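Local coordinates for putative major capsid protein (Cafeteriavirus-dependent mavirus, PDB 6G44), which probably builds the icosahedral shell of the virophage, its double jelly-roll chains associating in threes as the capsomers of the capsid, at residues His130-Ala134 / Asn385-Lys389; Glu138-Leu142 / Tyr213-Lys217; Tyr438-Ala444 / Tyr495-Leu501. All blocks are in the same frame, centred on the assembly; numbering follows the deposited sequence.

Interaction 1: His130-Ala134 / Asn385-Lys389; sequences HQYNA and NGYNK. With SO4 (sulfate ion), chain Z.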
ATOM      1  N   HIS C 130      10.700 -17.933   2.921  1.00 13.45           N
ATOM      2  CA  HIS C 130       9.860 -17.020   3.663  1.00 13.41           C
ATOM      3  C   HIS C 130       9.682 -15.691   2.950  1.00 13.22           C
ATOM      4  O   HIS C 130       8.609 -15.066   3.019  1.00 13.76           O
ATOM      5  CB  HIS C 130      10.456 -16.792   5.067  1.00 14.00           C
ATOM      6  CG  HIS C 130       9.610 -15.964   5.967  1.00 14.25           C
ATOM      7  ND1 HIS C 130       8.385 -16.392   6.421  1.00 16.48           N
ATOM      8  CD2 HIS C 130       9.826 -14.762   6.539  1.00 15.06           C
ATOM      9  CE1 HIS C 130       7.878 -15.473   7.221  1.00 15.64           C
ATOM     10  NE2 HIS C 130       8.726 -14.468   7.302  1.00 16.20           N
ATOM     11  N   GLN C 131      10.732 -15.231   2.261  1.00 11.94           N
ATOM     12  CA  GLN C 131      10.660 -13.938   1.556  1.00 12.00           C
ATOM     13  C   GLN C 131       9.563 -13.903   0.494  1.00 12.36           C
ATOM     14  O   GLN C 131       9.119 -12.814   0.106  1.00 12.42           O
ATOM     15  CB  GLN C 131      12.016 -13.561   0.914  1.00 12.06           C
ATOM     16  CG  GLN C 131      12.440 -14.453  -0.228  1.00 12.85           C
ATOM     17  CD  GLN C 131      13.858 -14.227  -0.713  1.00 14.21           C
ATOM     18  OE1 GLN C 131      14.458 -13.191  -0.442  1.00 15.26           O
ATOM     19  NE2 GLN C 131      14.414 -15.212  -1.435  1.00 14.32           N
ATOM     20  N   TYR C 132       9.154 -15.083   0.018  1.00 12.65           N
ATOM     21  CA  TYR C 132       8.183 -15.180  -1.086  1.00 12.93           C
ATOM     22  C   TYR C 132       6.756 -15.306  -0.623  1.00 14.58           C
ATOM     23  O   TYR C 132       5.864 -15.179  -1.459  1.00 15.83           O
ATOM     24  CB  TYR C 132       8.486 -16.349  -2.014  1.00 12.93           C
ATOM     25  CG  TYR C 132       9.704 -16.153  -2.849  1.00 12.28           C
ATOM     26  CD1 TYR C 132       9.748 -15.177  -3.837  1.00 11.69           C
ATOM     27  CD2 TYR C 132      10.821 -16.939  -2.674  1.00 12.35           C
ATOM     28  CE1 TYR C 132      10.868 -15.010  -4.629  1.00 11.76           C
ATOM     29  CE2 TYR C 132      11.946 -16.780  -3.458  1.00 12.93           C
ATOM     30  CZ  TYR C 132      11.973 -15.820  -4.439  1.00 13.05           C
ATOM     31  OH  TYR C 132      13.116 -15.669  -5.196  1.00 15.01           O
ATOM     32  N   ASN C 133       6.477 -15.616   0.629  1.00 15.02           N
ATOM     33  CA  ASN C 133       5.039 -15.677   0.998  1.00 16.35           C
ATOM     34  C   ASN C 133       4.638 -15.072   2.313  1.00 16.78           C
ATOM     35  O   ASN C 133       3.479 -15.224   2.726  1.00 18.34           O
ATOM     36  CB  ASN C 133       4.469 -17.088   0.799  1.00 17.71           C
ATOM     37  CG  ASN C 133       4.805 -17.998   1.927  1.00 17.74           C
ATOM     38  OD1 ASN C 133       5.803 -17.802   2.623  1.00 18.14           O
ATOM     39  ND2 ASN C 133       3.962 -18.983   2.151  1.00 16.76           N
ATOM     40  N   ALA C 134       5.528 -14.292   2.904  1.00 17.15           N
ATOM     41  CA  ALA C 134       5.231 -13.493   4.060  1.00 18.21           C
ATOM     42  C   ALA C 134       4.596 -12.185   3.694  1.00 19.68           C
ATOM     43  O   ALA C 134       4.661 -11.706   2.561  1.00 19.50           O
ATOM     44  CB  ALA C 134       6.514 -13.234   4.850  1.00 17.77           C
ATOM     45  N   ASN C 385      -1.670 -19.318  -1.311  1.00 10.23           N
ATOM     46  CA  ASN C 385      -0.914 -19.693  -0.134  1.00 10.73           C
ATOM     47  C   ASN C 385       0.149 -18.659   0.206  1.00 11.41           C
ATOM     48  O   ASN C 385       1.129 -18.959   0.927  1.00 13.67           O
ATOM     49  CB  ASN C 385      -0.325 -21.087  -0.365  1.00 11.05           C
ATOM     50  CG  ASN C 385      -1.401 -22.129  -0.419  1.00 10.86           C
ATOM     51  OD1 ASN C 385      -2.299 -22.144   0.454  1.00 12.19           O
ATOM     52  ND2 ASN C 385      -1.396 -22.978  -1.473  1.00 11.11           N
ATOM     53  N   GLY C 386      -0.025 -17.442  -0.301  1.00 10.41           N
ATOM     54  CA  GLY C 386       0.763 -16.295   0.110  1.00 10.58           C
ATOM     55  C   GLY C 386       1.827 -15.812  -0.846  1.00 10.67           C
ATOM     56  O   GLY C 386       2.420 -14.759  -0.583  1.00 10.54           O
ATOM     57  N   TYR C 387       2.079 -16.503  -1.968  1.00 10.25           N
ATOM     58  CA  TYR C 387       3.108 -16.046  -2.903  1.00 10.27           C
ATOM     59  C   TYR C 387       2.871 -14.583  -3.245  1.00 10.12           C
ATOM     60  O   TYR C 387       1.772 -14.223  -3.636  1.00 11.75           O
ATOM     61  CB  TYR C 387       3.131 -16.907  -4.155  1.00 10.20           C
ATOM     62  CG  TYR C 387       4.285 -16.573  -5.051  1.00  9.78           C
ATOM     63  CD1 TYR C 387       5.556 -17.132  -4.832  1.00 10.30           C
ATOM     64  CD2 TYR C 387       4.121 -15.711  -6.129  1.00  9.87           C
ATOM     65  CE1 TYR C 387       6.648 -16.794  -5.615  1.00 10.06           C
ATOM     66  CE2 TYR C 387       5.189 -15.381  -6.939  1.00 10.09           C
ATOM     67  CZ  TYR C 387       6.443 -15.947  -6.709  1.00 10.29           C
ATOM     68  OH  TYR C 387       7.514 -15.618  -7.533  1.00 10.44           O
ATOM     69  N   ASN C 388       3.924 -13.778  -3.127  1.00 10.31           N
ATOM     70  CA  ASN C 388       3.786 -12.311  -3.035  1.00 11.00           C
ATOM     71  C   ASN C 388       4.463 -11.519  -4.138  1.00 11.45           C
ATOM     72  O   ASN C 388       4.587 -10.304  -4.021  1.00 13.28           O
ATOM     73  CB  ASN C 388       4.240 -11.819  -1.648  1.00 11.85           C
ATOM     74  CG  ASN C 388       5.698 -12.093  -1.382  1.00 12.63           C
ATOM     75  OD1 ASN C 388       6.487 -12.325  -2.303  1.00 13.19           O
ATOM     76  ND2 ASN C 388       6.074 -12.098  -0.089  1.00 12.60           N
ATOM     77  N   LYS C 389       4.851 -12.168  -5.229  1.00  9.61           N
ATOM     78  CA  LYS C 389       5.502 -11.508  -6.355  1.00  9.91           C
ATOM     79  C   LYS C 389       4.689 -11.604  -7.640  1.00  9.73           C
ATOM     80  O   LYS C 389       3.796 -12.436  -7.765  1.00 10.13           O
ATOM     81  CB  LYS C 389       6.904 -12.068  -6.604  1.00 10.53           C
ATOM     82  CG  LYS C 389       7.834 -11.944  -5.407  1.00 11.09           C
ATOM     83  CD  LYS C 389       7.982 -10.518  -4.915  1.00 11.31           C
ATOM     84  CE  LYS C 389       8.696  -9.623  -5.914  1.00 12.11           C
ATOM     85  NZ  LYS C 389       8.661  -8.200  -5.498  1.00 12.03           N
TER
HETATM   86  S   SO4 Z 601       5.588  -7.125  -7.270  1.00 11.97           S
HETATM   87  O1  SO4 Z 601       6.373  -8.135  -7.961  1.00 11.62           O
HETATM   88  O2  SO4 Z 601       5.789  -5.824  -7.887  1.00 12.30           O
HETATM   89  O3  SO4 Z 601       6.025  -7.072  -5.839  1.00 13.68           O
HETATM   90  O4  SO4 Z 601       4.152  -7.510  -7.311  1.00 12.79           O
HETATM   91  O   HOH W   1       8.767 -10.869  -1.620  1.00 26.67           O
HETATM   92  O   HOH W   2       2.071 -12.821   1.368  1.00 19.57           O
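The backbones of His130-Ala134 and Asn385-Lys389 run close at Asn133 and Tyr387, whose CA atoms lie 4.4 Å apart, and one weak hydrogen bond joins Asn388 N to Tyr132 O. Both are inter-helix loops of this double jelly-roll protein, and Gly386, at positive phi, is the C-prime residue of a Schellman motif that ends helix 375-384. Asn388 carries much of the contact. Its chi1 of 63°, with CG between backbone N and carbonyl carbon, brings ND2 between two carbonyls, Gln131 O at 3.1 Å and Ala134 O at 3.0 Å. It meets Ala134 O in the carbonyl plane, on a lone pair, but stands above the carbonyl plane of Gln131. Both acceptors lie in the amide plane, which should hold the group flat. A water donates to both Asn388 OD1 and Gln131 O, linking that carbonyl to the amide oxygen too. Asn133 sends ND2 to Asn385 O nearly along the C=O axis. The Tyr132 and Tyr387 rings lie side by side, pointing the same way, near parallel (11°) but slid apart with little overlap; CD1 of Tyr132 meets CE1 of Tyr387 at 3.9 Å. Lys389 passes the Tyr132 ring edge with CG and then turns away: its NZ pairs with Glu150 and reaches a sulfate, probably from the crystallisation liquor, with Lys389 NZ 2.9 Å from sulfate O3.

Interaction 2: Glu138-Leu142 / Tyr213-Lys217; sequences ELALL and YKNIK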
ATOM      1  N   GLU C 138       5.657  -7.124   7.366  1.00 19.94           N
ATOM      2  CA  GLU C 138       6.504  -7.823   8.327  1.00 19.12           C
ATOM      3  C   GLU C 138       7.928  -7.948   7.788  1.00 15.45           C
ATOM      4  O   GLU C 138       8.886  -7.804   8.541  1.00 15.37           O
ATOM      5  CB  GLU C 138       5.966  -9.225   8.699  1.00 21.45           C
ATOM      6  CG  GLU C 138       4.885  -9.234   9.774  1.00 25.13           C
ATOM      7  CD  GLU C 138       5.386  -8.897  11.174  1.00 26.41           C
ATOM      8  OE1 GLU C 138       4.546  -8.407  11.954  1.00 34.59           O
ATOM      9  OE2 GLU C 138       6.575  -9.159  11.540  1.00 25.73           O
ATOM     10  N   LEU C 139       8.084  -8.232   6.496  1.00 13.92           N
ATOM     11  CA  LEU C 139       9.422  -8.377   5.935  1.00 12.85           C
ATOM     12  C   LEU C 139      10.244  -7.102   6.100  1.00 12.49           C
ATOM     13  O   LEU C 139      11.455  -7.171   6.353  1.00 11.46           O
ATOM     14  CB  LEU C 139       9.343  -8.819   4.461  1.00 13.00           C
ATOM     15  CG  LEU C 139       8.867 -10.248   4.212  1.00 12.80           C
ATOM     16  CD1 LEU C 139       8.837 -10.541   2.705  1.00 13.52           C
ATOM     17  CD2 LEU C 139       9.662 -11.316   4.934  1.00 13.29           C
ATOM     18  N   ALA C 140       9.625  -5.928   5.965  1.00 12.25           N
ATOM     19  CA  ALA C 140      10.348  -4.676   6.165  1.00 12.55           C
ATOM     20  C   ALA C 140      10.733  -4.448   7.616  1.00 13.00           C
ATOM     21  O   ALA C 140      11.687  -3.747   7.880  1.00 13.28           O
ATOM     22  CB  ALA C 140       9.546  -3.475   5.622  1.00 13.51           C
ATOM     23  N   LEU C 141       9.982  -5.022   8.547  1.00 12.67           N
ATOM     24  CA  LEU C 141      10.381  -4.975   9.957  1.00 13.48           C
ATOM     25  C   LEU C 141      11.506  -5.971  10.247  1.00 12.40           C
ATOM     26  O   LEU C 141      12.264  -5.807  11.205  1.00 13.13           O
ATOM     27  CB  LEU C 141       9.210  -5.258  10.873  1.00 15.03           C
ATOM     28  CG  LEU C 141       8.058  -4.260  10.830  1.00 17.41           C
ATOM     29  CD1 LEU C 141       6.944  -4.741  11.753  1.00 18.88           C
ATOM     30  CD2 LEU C 141       8.515  -2.881  11.226  1.00 19.24           C
ATOM     31  N   LEU C 142      11.582  -7.023   9.443  1.00 11.87           N
ATOM     32  CA  LEU C 142      12.605  -8.061   9.585  1.00 11.15           C
ATOM     33  C   LEU C 142      13.979  -7.543   9.160  1.00 11.46           C
ATOM     34  O   LEU C 142      14.977  -7.708   9.886  1.00 11.06           O
ATOM     35  CB  LEU C 142      12.171  -9.295   8.790  1.00 11.52           C
ATOM     36  CG  LEU C 142      12.756 -10.670   9.121  1.00 12.03           C
ATOM     37  CD1 LEU C 142      11.933 -11.754   8.460  1.00 12.71           C
ATOM     38  CD2 LEU C 142      14.200 -10.783   8.666  1.00 12.33           C
ATOM     39  N   TYR C 213       9.985 -14.299  14.594  1.00 13.40           N
ATOM     40  CA  TYR C 213      10.289 -13.465  13.417  1.00 14.16           C
ATOM     41  C   TYR C 213       9.062 -13.180  12.563  1.00 15.52           C
ATOM     42  O   TYR C 213       9.138 -12.363  11.623  1.00 17.31           O
ATOM     43  CB  TYR C 213      11.419 -14.099  12.556  1.00 13.59           C
ATOM     44  CG  TYR C 213      11.073 -15.466  12.043  1.00 14.01           C
ATOM     45  CD1 TYR C 213      10.358 -15.621  10.857  1.00 14.17           C
ATOM     46  CD2 TYR C 213      11.457 -16.619  12.728  1.00 13.23           C
ATOM     47  CE1 TYR C 213       9.990 -16.871  10.405  1.00 14.47           C
ATOM     48  CE2 TYR C 213      11.111 -17.875  12.273  1.00 13.59           C
ATOM     49  CZ  TYR C 213      10.364 -17.992  11.109  1.00 14.35           C
ATOM     50  OH  TYR C 213       9.992 -19.226  10.624  1.00 16.34           O
ATOM     51  N   LYS C 214       7.947 -13.850  12.829  1.00 16.05           N
ATOM     52  CA  LYS C 214       6.708 -13.563  12.109  1.00 17.90           C
ATOM     53  C   LYS C 214       5.894 -12.468  12.795  1.00 18.95           C
ATOM     54  O   LYS C 214       4.893 -12.020  12.227  1.00 20.78           O
ATOM     55  CB  LYS C 214       5.873 -14.838  11.951  1.00 20.98           C
ATOM     56  CG  LYS C 214       6.558 -15.942  11.140  1.00 23.02           C
ATOM     57  CD  LYS C 214       5.953 -17.327  11.358  1.00 25.69           C
ATOM     58  CE  LYS C 214       4.467 -17.429  11.036  1.00 27.28           C
ATOM     59  NZ  LYS C 214       4.179 -17.469   9.581  1.00 27.91           N
ATOM     60  N   ASN C 215       6.288 -12.044  14.003  1.00 17.21           N
ATOM     61  CA  ASN C 215       5.557 -11.092  14.824  0.50 17.21           C
ATOM     62  C   ASN C 215       6.542 -10.046  15.374  1.00 16.86           C
ATOM     63  O   ASN C 215       6.651  -9.917  16.580  1.00 17.15           O
ATOM     64  CB  ASN C 215       4.864 -11.838  15.991  0.50 18.02           C
ATOM     65  CG  ASN C 215       3.867 -12.897  15.524  0.50 18.53           C
ATOM     66  OD1 ASN C 215       4.216 -14.064  15.322  0.50 19.49           O
ATOM     67  ND2 ASN C 215       2.615 -12.498  15.379  0.50 19.74           N
ATOM     68  N   ILE C 216       7.258  -9.328  14.519  1.00 16.47           N
ATOM     69  CA  ILE C 216       8.278  -8.408  14.970  1.00 17.36           C
ATOM     70  C   ILE C 216       7.744  -7.204  15.754  1.00 16.88           C
ATOM     71  O   ILE C 216       8.393  -6.752  16.693  1.00 16.79           O
ATOM     72  CB  ILE C 216       9.171  -8.007  13.789  1.00 19.58           C
ATOM     73  CG1 ILE C 216       9.967  -9.260  13.349  1.00 22.25           C
ATOM     74  CG2 ILE C 216      10.096  -6.847  14.157  1.00 19.37           C
ATOM     75  CD1 ILE C 216      10.465  -9.207  11.940  1.00 24.59           C
ATOM     76  N   LYS C 217       6.540  -6.725  15.435  1.00 18.88           N
ATOM     77  CA  LYS C 217       6.022  -5.553  16.172  1.00 21.66           C
ATOM     78  C   LYS C 217       5.727  -5.890  17.629  1.00 20.81           C
ATOM     79  O   LYS C 217       6.081  -5.104  18.540  1.00 22.12           O
ATOM     80  CB  LYS C 217       4.771  -4.938  15.513  1.00 26.02           C
ATOM     81  CG  LYS C 217       4.201  -3.768  16.326  1.00 30.46           C
ATOM     82  CD  LYS C 217       3.177  -2.908  15.600  1.00 34.93           C
ATOM     83  CE  LYS C 217       2.487  -1.953  16.576  1.00 37.98           C
ATOM     84  NZ  LYS C 217       3.429  -0.996  17.243  1.00 40.25           N
TER
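This is a mixed helix-on-loop contact, leucines on an isoleucine with one hydrogen bond to a glutamate: Glu138, Leu141 and Leu142 of helix 136-142 rest on the Tyr213-Lys217 loop, which leads from strand 195-205 to strand 222-235. Ile216 is the residue that all three helix side chains meet. Its CG2 branch packs against Leu141 CB at 3.8 Å, while the CG1 arm brings CD1 up to Leu142, 3.6 Å from Leu142 CB and closer still to the helix backbone at Leu142 CA, 3.4 Å. The Leu142 and Ile216 side chains cross at about a right angle. Leu141, on the more exposed side, continues outward until its CD1 comes near Lys217 CB.

Both strands flanking the loop belong to the same antiparallel sheet of this double jelly-roll capsid protein, and the helix is tied to that sheet by a backbone bond between Leu142 and Ala205. Lys217 packs on Ser384 of the third subunit, which places this edge of the contact at a subunit boundary.

Glu138 supplies the polar end. Its chain bends at chi2 (-71°), folding the carboxylate over the loop, where OE2 takes the N-H of Ile216 on its syn lone pair at 3.1 Å, with the nearly straight N-H...O angle of 166°. Glu138 OE2 also comes within 3.4 Å of Lys214 O, a close approach of two acceptors and not a hydrogen bond.

Interaction 3: Tyr438-Ala444 / Tyr495-Leu501; sequences YNVMANA and YTPDQLL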
ATOM      1  N   TYR C 438      -9.640 -38.742   2.731  1.00 19.58           N
ATOM      2  CA  TYR C 438     -10.011 -37.673   3.666  1.00 21.03           C
ATOM      3  C   TYR C 438      -9.166 -37.670   4.943  1.00 20.16           C
ATOM      4  O   TYR C 438      -9.179 -36.671   5.669  1.00 20.49           O
ATOM      5  CB  TYR C 438     -11.507 -37.725   4.006  1.00 24.02           C
ATOM      6  CG  TYR C 438     -11.985 -39.100   4.413  1.00 25.91           C
ATOM      7  CD1 TYR C 438     -11.761 -39.577   5.702  1.00 26.22           C
ATOM      8  CD2 TYR C 438     -12.653 -39.938   3.496  1.00 27.54           C
ATOM      9  CE1 TYR C 438     -12.183 -40.843   6.082  1.00 28.08           C
ATOM     10  CE2 TYR C 438     -13.073 -41.206   3.864  1.00 27.39           C
ATOM     11  CZ  TYR C 438     -12.843 -41.659   5.161  1.00 29.01           C
ATOM     12  OH  TYR C 438     -13.240 -42.918   5.575  1.00 30.72           O
ATOM     13  N   ASN C 439      -8.424 -38.748   5.217  1.00 18.66           N
ATOM     14  CA  ASN C 439      -7.551 -38.787   6.396  1.00 18.90           C
ATOM     15  C   ASN C 439      -6.266 -37.983   6.245  1.00 17.05           C
ATOM     16  O   ASN C 439      -5.582 -37.754   7.246  1.00 16.80           O
ATOM     17  CB  ASN C 439      -7.183 -40.226   6.773  1.00 19.61           C
ATOM     18  CG  ASN C 439      -8.383 -41.045   7.194  1.00 21.17           C
ATOM     19  OD1 ASN C 439      -9.253 -40.579   7.926  1.00 22.28           O
ATOM     20  ND2 ASN C 439      -8.449 -42.277   6.689  1.00 25.34           N
ATOM     21  N   VAL C 440      -5.900 -37.612   5.020  1.00 16.10           N
ATOM     22  CA  VAL C 440      -4.681 -36.842   4.795  1.00 15.77           C
ATOM     23  C   VAL C 440      -5.010 -35.364   4.997  1.00 15.81           C
ATOM     24  O   VAL C 440      -5.456 -34.664   4.077  1.00 15.73           O
ATOM     25  CB  VAL C 440      -4.061 -37.111   3.409  1.00 15.99           C
ATOM     26  CG1 VAL C 440      -2.787 -36.315   3.240  1.00 16.53           C
ATOM     27  CG2 VAL C 440      -3.759 -38.585   3.235  1.00 16.32           C
ATOM     28  N   MET C 441      -4.828 -34.929   6.237  1.00 15.71           N
ATOM     29  CA  MET C 441      -5.147 -33.587   6.713  1.00 15.75           C
ATOM     30  C   MET C 441      -3.919 -33.024   7.428  1.00 14.81           C
ATOM     31  O   MET C 441      -3.190 -33.767   8.076  1.00 13.78           O
ATOM     32  CB  MET C 441      -6.288 -33.653   7.720  1.00 17.14           C
ATOM     33  CG  MET C 441      -7.593 -34.180   7.148  1.00 18.44           C
ATOM     34  SD  MET C 441      -8.917 -34.302   8.344  1.00 21.51           S
ATOM     35  CE  MET C 441      -9.311 -32.583   8.599  1.00 21.10           C
ATOM     36  N   ALA C 442      -3.714 -31.709   7.349  1.00 13.85           N
ATOM     37  CA  ALA C 442      -2.627 -31.055   8.050  1.00 13.44           C
ATOM     38  C   ALA C 442      -2.664 -31.433   9.525  1.00 13.05           C
ATOM     39  O   ALA C 442      -3.725 -31.377  10.163  1.00 13.04           O
ATOM     40  CB  ALA C 442      -2.737 -29.549   7.897  1.00 13.23           C
ATOM     41  N   ASN C 443      -1.507 -31.842  10.041  1.00 13.10           N
ATOM     42  CA  ASN C 443      -1.312 -32.228  11.462  1.00 13.75           C
ATOM     43  C   ASN C 443      -1.813 -33.631  11.800  1.00 15.44           C
ATOM     44  O   ASN C 443      -1.786 -34.040  12.962  1.00 15.75           O
ATOM     45  CB  ASN C 443      -1.897 -31.186  12.430  1.00 14.04           C
ATOM     46  CG  ASN C 443      -1.210 -29.857  12.299  1.00 14.41           C
ATOM     47  OD1 ASN C 443      -0.017 -29.821  12.065  1.00 15.09           O
ATOM     48  ND2 ASN C 443      -1.965 -28.754  12.400  1.00 15.47           N
ATOM     49  N   ALA C 444      -2.230 -34.401  10.810  1.00 15.17           N
ATOM     50  CA  ALA C 444      -2.603 -35.798  11.084  1.00 16.16           C
ATOM     51  C   ALA C 444      -1.348 -36.617  11.330  1.00 16.16           C
ATOM     52  O   ALA C 444      -0.365 -36.511  10.595  1.00 16.13           O
ATOM     53  CB  ALA C 444      -3.360 -36.388   9.921  1.00 16.26           C
ATOM     54  N   TYR C 495      -2.326 -35.146  15.705  1.00 15.89           N
ATOM     55  CA  TYR C 495      -3.599 -35.682  16.150  1.00 15.81           C
ATOM     56  C   TYR C 495      -4.006 -36.816  15.218  1.00 16.19           C
ATOM     57  O   TYR C 495      -3.518 -36.913  14.097  1.00 16.00           O
ATOM     58  CB  TYR C 495      -4.690 -34.587  16.162  1.00 16.14           C
ATOM     59  CG  TYR C 495      -4.229 -33.372  16.905  1.00 17.66           C
ATOM     60  CD1 TYR C 495      -4.383 -33.258  18.281  1.00 19.84           C
ATOM     61  CD2 TYR C 495      -3.526 -32.381  16.231  1.00 18.76           C
ATOM     62  CE1 TYR C 495      -3.868 -32.134  18.949  1.00 20.44           C
ATOM     63  CE2 TYR C 495      -3.005 -31.293  16.881  1.00 19.89           C
ATOM     64  CZ  TYR C 495      -3.169 -31.166  18.224  1.00 21.03           C
ATOM     65  OH  TYR C 495      -2.635 -30.033  18.816  1.00 24.38           O
ATOM     66  N   THR C 496      -4.921 -37.667  15.671  1.00 16.29           N
ATOM     67  CA  THR C 496      -5.406 -38.710  14.794  1.00 16.96           C
ATOM     68  C   THR C 496      -6.305 -38.104  13.717  1.00 16.23           C
ATOM     69  O   THR C 496      -6.976 -37.086  13.966  1.00 15.86           O
ATOM     70  CB  THR C 496      -6.214 -39.785  15.531  1.00 17.79           C
ATOM     71  OG1 THR C 496      -7.405 -39.206  16.068  1.00 18.54           O
ATOM     72  CG2 THR C 496      -5.372 -40.424  16.654  1.00 18.53           C
ATOM     73  N   PRO C 497      -6.369 -38.757  12.537  1.00 16.53           N
ATOM     74  CA  PRO C 497      -7.346 -38.286  11.560  1.00 17.63           C
ATOM     75  C   PRO C 497      -8.764 -38.215  12.136  1.00 18.63           C
ATOM     76  O   PRO C 497      -9.491 -37.254  11.884  1.00 19.82           O
ATOM     77  CB  PRO C 497      -7.233 -39.320  10.432  1.00 17.63           C
ATOM     78  CG  PRO C 497      -5.847 -39.826  10.510  1.00 17.45           C
ATOM     79  CD  PRO C 497      -5.458 -39.763  11.968  1.00 17.95           C
ATOM     80  N   ASP C 498      -9.152 -39.207  12.942  1.00 19.63           N
ATOM     81  CA  ASP C 498     -10.465 -39.178  13.536  1.00 21.00           C
ATOM     82  C   ASP C 498     -10.685 -37.956  14.423  1.00 19.24           C
ATOM     83  O   ASP C 498     -11.751 -37.360  14.375  1.00 20.08           O
ATOM     84  CB  ASP C 498     -10.763 -40.477  14.314  1.00 22.86           C
ATOM     85  CG  ASP C 498     -10.996 -41.671  13.406  1.00 26.97           C
ATOM     86  OD1 ASP C 498     -11.232 -41.504  12.177  1.00 29.63           O
ATOM     87  OD2 ASP C 498     -10.937 -42.799  13.942  1.00 31.86           O
ATOM     88  N   GLN C 499      -9.687 -37.542  15.213  1.00 18.10           N
ATOM     89  CA  GLN C 499      -9.878 -36.342  16.020  0.50 18.11           C
ATOM     90  C   GLN C 499     -10.053 -35.109  15.149  1.00 17.77           C
ATOM     91  O   GLN C 499     -10.883 -34.266  15.446  1.00 18.04           O
ATOM     92  CB  GLN C 499      -8.752 -36.085  17.006  0.50 18.00           C
ATOM     93  CG  GLN C 499      -9.166 -34.964  17.944  0.50 18.45           C
ATOM     94  CD  GLN C 499      -8.095 -34.459  18.856  0.50 18.14           C
ATOM     95  OE1 GLN C 499      -8.055 -33.260  19.143  0.50 16.85           O
ATOM     96  NE2 GLN C 499      -7.246 -35.350  19.338  0.50 18.10           N
ATOM     97  N   LEU C 500      -9.283 -35.019  14.073  1.00 18.40           N
ATOM     98  CA  LEU C 500      -9.388 -33.857  13.192  1.00 17.83           C
ATOM     99  C   LEU C 500     -10.713 -33.851  12.438  1.00 18.48           C
ATOM    100  O   LEU C 500     -11.384 -32.821  12.416  1.00 18.07           O
ATOM    101  CB  LEU C 500      -8.203 -33.815  12.242  1.00 17.53           C
ATOM    102  CG  LEU C 500      -6.846 -33.690  12.932  1.00 16.75           C
ATOM    103  CD1 LEU C 500      -5.739 -33.701  11.889  1.00 17.13           C
ATOM    104  CD2 LEU C 500      -6.759 -32.463  13.821  1.00 16.70           C
ATOM    105  N   LEU C 501     -11.126 -35.012  11.930  1.00 19.60           N
ATOM    106  CA  LEU C 501     -12.394 -35.141  11.196  1.00 21.41           C
ATOM    107  C   LEU C 501     -13.598 -34.678  12.021  1.00 22.18           C
ATOM    108  O   LEU C 501     -14.542 -34.136  11.456  1.00 24.18           O
ATOM    109  CB  LEU C 501     -12.617 -36.584  10.710  1.00 21.80           C
ATOM    110  CG  LEU C 501     -11.741 -37.038   9.540  1.00 22.68           C
ATOM    111  CD1 LEU C 501     -11.708 -38.554   9.445  1.00 23.48           C
ATOM    112  CD2 LEU C 501     -12.240 -36.436   8.229  1.00 24.51           C
TER
HETATM  113  O   HOH W   3     -10.688 -42.123   9.509  1.00 28.85           O
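Leu500 and Leu501 of the short helix 497-501 pack closely against Met441, while Asn439 and Asp498 face each other through water at the wetter side. Met441 SD lies 4.0 Å from both Leu500 CB and Leu501 CD2; the bend at chi3 (72°) turns CE toward Leu500 CB as well. Leu500 CD1 pushes into the type II turn Met441-Ala444, 3.5 Å from Ala442 O and beside Ala444 CB. A single beta bridge pairs Ala444 with Tyr495: Tyr495 N donates to Asn443 O at 3.0 Å, and Tyr495 has a further backbone bond with Asn445. The helix then starts at its N-cap, Thr496, whose OG1 accepts from Gln499 N.

Toward solvent, Asn439 OD1 abuts Pro497 CB and Leu501 CD1, each at 3.5 Å, and a water bridges that oxygen to Asp498 OD1. Tyr438 CD1 touches Leu501 CD1 at 3.9 Å, the two side chains crossing at about a right angle.

Other subunits of this double jelly-roll protein pack here: Glu278 of the second on Met441 and Leu501, Leu15 of the third on Met441. With one backbone bond between the two segments and a water-linked polar rim, the contact probably owes most of its hold to packing of Met441, Leu500 and Leu501.

In the fold
Interactions 1 and 2 are neighbours, their centres 14 Å apart, and they touch at two places: Leu139 of helix 136-142 packs on His130, Gln131 and Ala134, and Tyr213 of the loop meets the His130 ring edge-to-face. Along the chain interaction 2 is nested within the loop that interaction 1 closes. Interaction 3 stands apart, its centre 26 Å from that of interaction 1 and 31 Å from that of interaction 2, with nearest atoms about 11 and 13 Å away. It is also the outermost, about 29 Å from the chain centre against 8 Å for interaction 1. The sulfate at interaction 1 is also bonded by Ser172 of the second subunit; interaction 2 touches the third subunit through Lys217, and interaction 3 meets both.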